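Local coordinates for protein purine nucleoside phosphorylase (PDB 6TK9) that probably catalyses the reversible phosphorolysis of purine nucleosides such as inosine and guanosine to the free base and ribose 1-phosphate, at residues Leu25-Glu37 and Ala253-Arg265. Numbering follows the deposited sequence.
Sequences LVLGSGLGPLADE and AAETGPVFRRYVR. With PO4 (phosphate ion), chain G.
Leu34 and Val264 meet because each sends a branch anti to its own backbone nitrogen: CG of Leu34 (chi1 -180°) and CG1 of Val264 (chi1 172°), which brings Leu34 CD2 to 3.7 Å from Val264 CG1. Leu25, at the strand end of the segment, adds CD1 to the same methyl from further off. Next to this, Leu31 crosses Phe260 at about a right angle, its CD1 3.9 Å from Phe260 CZ, while its CD2 turns to Ala253; Thr110 and Thr231, on the central sheet, touch both Leu31 and Phe260.

The Arg261 side chain slides past that of Leu34 in the opposite direction, its CG 3.9 Å from Leu34 CB. Its chain then bends, and the guanidinium lies with one face over Gly257 C, 3.6 Å from the plane, while NH2 reaches Pro33 CB. Glu37 OE2 approaches Arg261 CD but stands 4.2 Å from Arg261 NE and well out of the guanidinium plane, so any attraction is probably electrostatic, with no N-H aimed at the oxygen. Cutting Arg261 back to an alanine would probably open a gap beside Leu34 and Pro33 and deprive Glu37 of one nearby positive charge.

The other carboxylate oxygen, Glu37 OE1, forms a salt bridge at the guanidinium edge of Arg265: the NH2 bond is nearly straight at 173°, the NE bond weak, and the two planes are nearly coplanar.

At the opposite end, Ala253 CB packs 3.5 Å from Ser29 O, beside Gly30. Ser29 N donates to phosphate O3 and Ser29 OG to O2, and Arg80, His82, Ala112 and Ser211 also hydrogen-bond the ion, consistent with the phosphate site expected of a phosphorylase. The C-terminal helices thus pack against the glycine-rich loop after strand 23-27, the phosphate-binding loop characteristic of the purine nucleoside phosphorylase fold.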
loop_
_atom_site.group_PDB
_atom_site.type_symbol
_atom_site.label_atom_id
_atom_site.label_comp_id
_atom_site.label_asym_id
_atom_site.label_seq_id
_atom_site.Cartn_x
_atom_site.Cartn_y
_atom_site.Cartn_z
ATOM N N LEU A 25 -2.332 -27.991 -24.769
ATOM C CA LEU A 25 -3.533 -27.370 -24.189
ATOM C C LEU A 25 -3.830 -28.132 -22.898
ATOM O O LEU A 25 -4.018 -29.336 -23.001
ATOM C CB LEU A 25 -4.641 -27.489 -25.239
ATOM C CG LEU A 25 -6.052 -27.190 -24.748
ATOM C CD1 LEU A 25 -6.203 -25.724 -24.373
ATOM C CD2 LEU A 25 -7.067 -27.567 -25.808
ATOM N N VAL A 26 -3.764 -27.470 -21.738
ATOM C CA VAL A 26 -4.006 -28.078 -20.394
ATOM C C VAL A 26 -5.379 -27.596 -19.939
ATOM O O VAL A 26 -5.579 -26.373 -19.856
ATOM C CB VAL A 26 -2.908 -27.721 -19.366
ATOM C CG1 VAL A 26 -3.239 -28.231 -17.972
ATOM C CG2 VAL A 26 -1.536 -28.234 -19.763
ATOM N N LEU A 27 -6.296 -28.532 -19.720
ATOM C CA LEU A 27 -7.690 -28.241 -19.323
ATOM C C LEU A 27 -7.772 -28.427 -17.806
ATOM O O LEU A 27 -7.381 -29.478 -17.334
ATOM C CB LEU A 27 -8.662 -29.156 -20.094
ATOM C CG LEU A 27 -8.621 -29.032 -21.627
ATOM C CD1 LEU A 27 -9.489 -30.084 -22.305
ATOM C CD2 LEU A 27 -9.018 -27.650 -22.095
ATOM N N GLY A 28 -8.261 -27.422 -17.081
ATOM C CA GLY A 28 -8.321 -27.436 -15.607
ATOM C C GLY A 28 -9.684 -27.854 -15.104
ATOM O O GLY A 28 -10.430 -28.519 -15.849
ATOM N N SER A 29 -10.006 -27.441 -13.883
ATOM C CA SER A 29 -11.172 -27.939 -13.118
ATOM C C SER A 29 -12.466 -27.615 -13.878
ATOM O O SER A 29 -12.781 -26.423 -14.052
ATOM C CB SER A 29 -11.147 -27.417 -11.700
ATOM O OG SER A 29 -9.889 -27.717 -11.108
ATOM N N GLY A 30 -13.160 -28.668 -14.331
ATOM C CA GLY A 30 -14.453 -28.604 -15.037
ATOM C C GLY A 30 -14.311 -28.204 -16.496
ATOM O O GLY A 30 -15.363 -28.042 -17.138
ATOM N N LEU A 31 -13.078 -28.096 -17.006
ATOM C CA LEU A 31 -12.760 -27.690 -18.399
ATOM C C LEU A 31 -12.377 -28.895 -19.265
ATOM O O LEU A 31 -12.155 -28.685 -20.476
ATOM C CB LEU A 31 -11.619 -26.671 -18.365
ATOM C CG LEU A 31 -11.868 -25.453 -17.475
ATOM C CD1 LEU A 31 -10.784 -24.403 -17.679
ATOM C CD2 LEU A 31 -13.257 -24.876 -17.721
ATOM N N GLY A 32 -12.332 -30.097 -18.682
ATOM C CA GLY A 32 -12.046 -31.373 -19.374
ATOM C C GLY A 32 -12.841 -31.592 -20.664
ATOM O O GLY A 32 -12.252 -31.959 -21.679
ATOM N N PRO A 33 -14.189 -31.426 -20.670
ATOM C CA PRO A 33 -15.020 -31.708 -21.855
ATOM C C PRO A 33 -14.529 -31.276 -23.250
ATOM O O PRO A 33 -14.653 -32.035 -24.182
ATOM C CB PRO A 33 -16.319 -30.975 -21.502
ATOM C CG PRO A 33 -16.432 -31.205 -20.013
ATOM C CD PRO A 33 -15.010 -31.034 -19.507
ATOM N N LEU A 34 -13.919 -30.114 -23.402
ATOM C CA LEU A 34 -13.290 -29.785 -24.713
ATOM C C LEU A 34 -12.485 -31.008 -25.229
ATOM O O LEU A 34 -12.385 -31.180 -26.445
ATOM C CB LEU A 34 -12.434 -28.519 -24.557
ATOM C CG LEU A 34 -11.700 -28.006 -25.800
ATOM C CD1 LEU A 34 -12.622 -27.873 -27.010
ATOM C CD2 LEU A 34 -11.042 -26.668 -25.513
ATOM N N ALA A 35 -11.937 -31.869 -24.366
ATOM C CA ALA A 35 -11.076 -32.996 -24.801
ATOM C C ALA A 35 -11.902 -34.027 -25.583
ATOM O O ALA A 35 -11.341 -34.731 -26.429
ATOM C CB ALA A 35 -10.417 -33.635 -23.611
ATOM N N ASP A 36 -13.190 -34.127 -25.283
ATOM C CA ASP A 36 -14.115 -35.063 -25.967
ATOM C C ASP A 36 -14.349 -34.611 -27.417
ATOM O O ASP A 36 -14.720 -35.439 -28.244
ATOM C CB ASP A 36 -15.416 -35.178 -25.170
ATOM C CG ASP A 36 -15.249 -35.946 -23.868
ATOM O OD1 ASP A 36 -14.166 -36.539 -23.654
ATOM O OD2 ASP A 36 -16.213 -35.977 -23.096
ATOM N N GLU A 37 -14.128 -33.341 -27.737
ATOM C CA GLU A 37 -14.392 -32.828 -29.099
ATOM C C GLU A 37 -13.165 -33.110 -29.976
ATOM O O GLU A 37 -13.234 -32.859 -31.194
ATOM C CB GLU A 37 -14.813 -31.362 -29.014
ATOM C CG GLU A 37 -15.937 -31.128 -28.010
ATOM C CD GLU A 37 -16.556 -29.741 -27.967
ATOM O OE1 GLU A 37 -16.139 -28.895 -28.786
ATOM O OE2 GLU A 37 -17.458 -29.511 -27.109
ATOM N N ALA A 253 -17.981 -23.639 -14.178
ATOM C CA ALA A 253 -16.950 -24.033 -15.176
ATOM C C ALA A 253 -17.585 -24.862 -16.306
ATOM O O ALA A 253 -17.032 -24.829 -17.443
ATOM C CB ALA A 253 -15.818 -24.782 -14.502
ATOM N N ALA A 254 -18.696 -25.560 -16.008
ATOM C CA ALA A 254 -19.532 -26.343 -16.957
ATOM C C ALA A 254 -20.526 -25.422 -17.703
ATOM O O ALA A 254 -20.643 -25.590 -18.943
ATOM C CB ALA A 254 -20.230 -27.469 -16.219
ATOM N N GLU A 255 -21.200 -24.488 -16.999
ATOM C CA GLU A 255 -22.154 -23.469 -17.552
ATOM C C GLU A 255 -21.480 -22.563 -18.610
ATOM O O GLU A 255 -22.104 -22.292 -19.684
ATOM C CB GLU A 255 -22.677 -22.566 -16.428
ATOM C CG GLU A 255 -23.653 -23.227 -15.469
ATOM C CD GLU A 255 -24.019 -22.337 -14.293
ATOM O OE1 GLU A 255 -23.368 -21.273 -14.135
ATOM O OE2 GLU A 255 -24.950 -22.700 -13.540
ATOM N N THR A 256 -20.263 -22.098 -18.294
ATOM C CA THR A 256 -19.404 -21.170 -19.084
ATOM C C THR A 256 -18.758 -21.903 -20.277
ATOM O O THR A 256 -18.185 -21.233 -21.161
ATOM C CB THR A 256 -18.324 -20.590 -18.155
ATOM O OG1 THR A 256 -18.000 -19.251 -18.514
ATOM C CG2 THR A 256 -17.052 -21.412 -18.167
ATOM N N GLY A 257 -18.812 -23.238 -20.285
ATOM C CA GLY A 257 -18.008 -24.096 -21.174
ATOM C C GLY A 257 -18.250 -23.804 -22.650
ATOM O O GLY A 257 -17.300 -23.760 -23.431
ATOM N N PRO A 258 -19.520 -23.661 -23.098
ATOM C CA PRO A 258 -19.797 -23.405 -24.511
ATOM C C PRO A 258 -19.125 -22.093 -24.956
ATOM O O PRO A 258 -18.458 -22.112 -25.995
ATOM C CB PRO A 258 -21.330 -23.374 -24.597
ATOM C CG PRO A 258 -21.814 -24.072 -23.344
ATOM C CD PRO A 258 -20.751 -23.798 -22.302
ATOM N N VAL A 259 -19.249 -21.022 -24.151
ATOM C CA VAL A 259 -18.617 -19.692 -24.428
ATOM C C VAL A 259 -17.096 -19.890 -24.493
ATOM O O VAL A 259 -16.480 -19.316 -25.415
ATOM C CB VAL A 259 -19.009 -18.607 -23.396
ATOM C CG1 VAL A 259 -18.204 -17.325 -23.587
ATOM C CG2 VAL A 259 -20.496 -18.288 -23.432
ATOM N N PHE A 260 -16.539 -20.708 -23.585
ATOM C CA PHE A 260 -15.080 -20.934 -23.367
ATOM C C PHE A 260 -14.466 -21.841 -24.456
ATOM O O PHE A 260 -13.318 -21.600 -24.915
ATOM C CB PHE A 260 -14.863 -21.516 -21.967
ATOM C CG PHE A 260 -13.449 -21.949 -21.688
ATOM C CD1 PHE A 260 -12.474 -21.016 -21.379
ATOM C CD2 PHE A 260 -13.088 -23.285 -21.754
ATOM C CE1 PHE A 260 -11.167 -21.403 -21.130
ATOM C CE2 PHE A 260 -11.773 -23.667 -21.525
ATOM C CZ PHE A 260 -10.817 -22.727 -21.212
ATOM N N ARG A 261 -15.166 -22.895 -24.860
ATOM C CA ARG A 261 -14.694 -23.799 -25.952
ATOM C C ARG A 261 -14.702 -23.029 -27.272
ATOM O O ARG A 261 -13.729 -23.194 -28.064
ATOM C CB ARG A 261 -15.585 -25.033 -26.087
ATOM C CG ARG A 261 -15.428 -26.009 -24.940
ATOM C CD ARG A 261 -16.524 -27.045 -24.953
ATOM N NE ARG A 261 -16.828 -27.316 -23.573
ATOM C CZ ARG A 261 -18.038 -27.402 -23.065
ATOM N NH1 ARG A 261 -19.101 -27.308 -23.843
ATOM N NH2 ARG A 261 -18.177 -27.630 -21.769
ATOM N N ARG A 262 -15.733 -22.198 -27.481
ATOM C CA ARG A 262 -15.839 -21.339 -28.692
ATOM C C ARG A 262 -14.639 -20.390 -28.740
ATOM O O ARG A 262 -14.171 -20.087 -29.862
ATOM C CB ARG A 262 -17.156 -20.567 -28.716
ATOM C CG ARG A 262 -17.453 -19.935 -30.066
ATOM C CD ARG A 262 -18.603 -18.947 -30.019
ATOM N NE ARG A 262 -18.503 -18.062 -31.173
ATOM C CZ ARG A 262 -18.956 -16.806 -31.221
ATOM N NH1 ARG A 262 -19.554 -16.252 -30.174
ATOM N NH2 ARG A 262 -18.791 -16.101 -32.327
ATOM N N TYR A 263 -14.150 -19.945 -27.571
ATOM C CA TYR A 263 -13.038 -18.970 -27.470
ATOM C C TYR A 263 -11.735 -19.725 -27.744
ATOM O O TYR A 263 -10.945 -19.277 -28.606
ATOM C CB TYR A 263 -13.103 -18.184 -26.150
ATOM C CG TYR A 263 -12.006 -17.157 -25.996
ATOM C CD1 TYR A 263 -11.913 -16.066 -26.842
ATOM C CD2 TYR A 263 -11.035 -17.295 -25.022
ATOM C CE1 TYR A 263 -10.882 -15.143 -26.734
ATOM C CE2 TYR A 263 -10.014 -16.366 -24.876
ATOM C CZ TYR A 263 -9.932 -15.285 -25.735
ATOM O OH TYR A 263 -8.903 -14.401 -25.602
ATOM N N VAL A 264 -11.525 -20.867 -27.083
ATOM C CA VAL A 264 -10.251 -21.635 -27.213
ATOM C C VAL A 264 -10.084 -22.004 -28.684
ATOM O O VAL A 264 -8.971 -21.803 -29.240
ATOM C CB VAL A 264 -10.221 -22.880 -26.311
ATOM C CG1 VAL A 264 -8.999 -23.739 -26.600
ATOM C CG2 VAL A 264 -10.261 -22.512 -24.830
ATOM N N ARG A 265 -11.171 -22.495 -29.291
ATOM C CA ARG A 265 -11.233 -22.882 -30.733
ATOM C C ARG A 265 -10.853 -21.667 -31.587
ATOM O O ARG A 265 -9.992 -21.827 -32.473
ATOM C CB ARG A 265 -12.623 -23.405 -31.114
ATOM C CG ARG A 265 -12.928 -24.826 -30.658
ATOM C CD ARG A 265 -14.404 -25.114 -30.860
ATOM N NE ARG A 265 -14.745 -26.487 -30.520
ATOM C CZ ARG A 265 -14.449 -27.549 -31.261
ATOM N NH1 ARG A 265 -13.786 -27.416 -32.400
ATOM N NH2 ARG A 265 -14.815 -28.753 -30.856
HETATM P P PO4 G . -7.353 -25.712 -11.810
HETATM O O1 PO4 G . -6.511 -26.985 -11.989
HETATM O O2 PO4 G . -8.208 -25.827 -10.551
HETATM O O3 PO4 G . -8.271 -25.499 -12.997
HETATM O O4 PO4 G . -6.403 -24.522 -11.724
#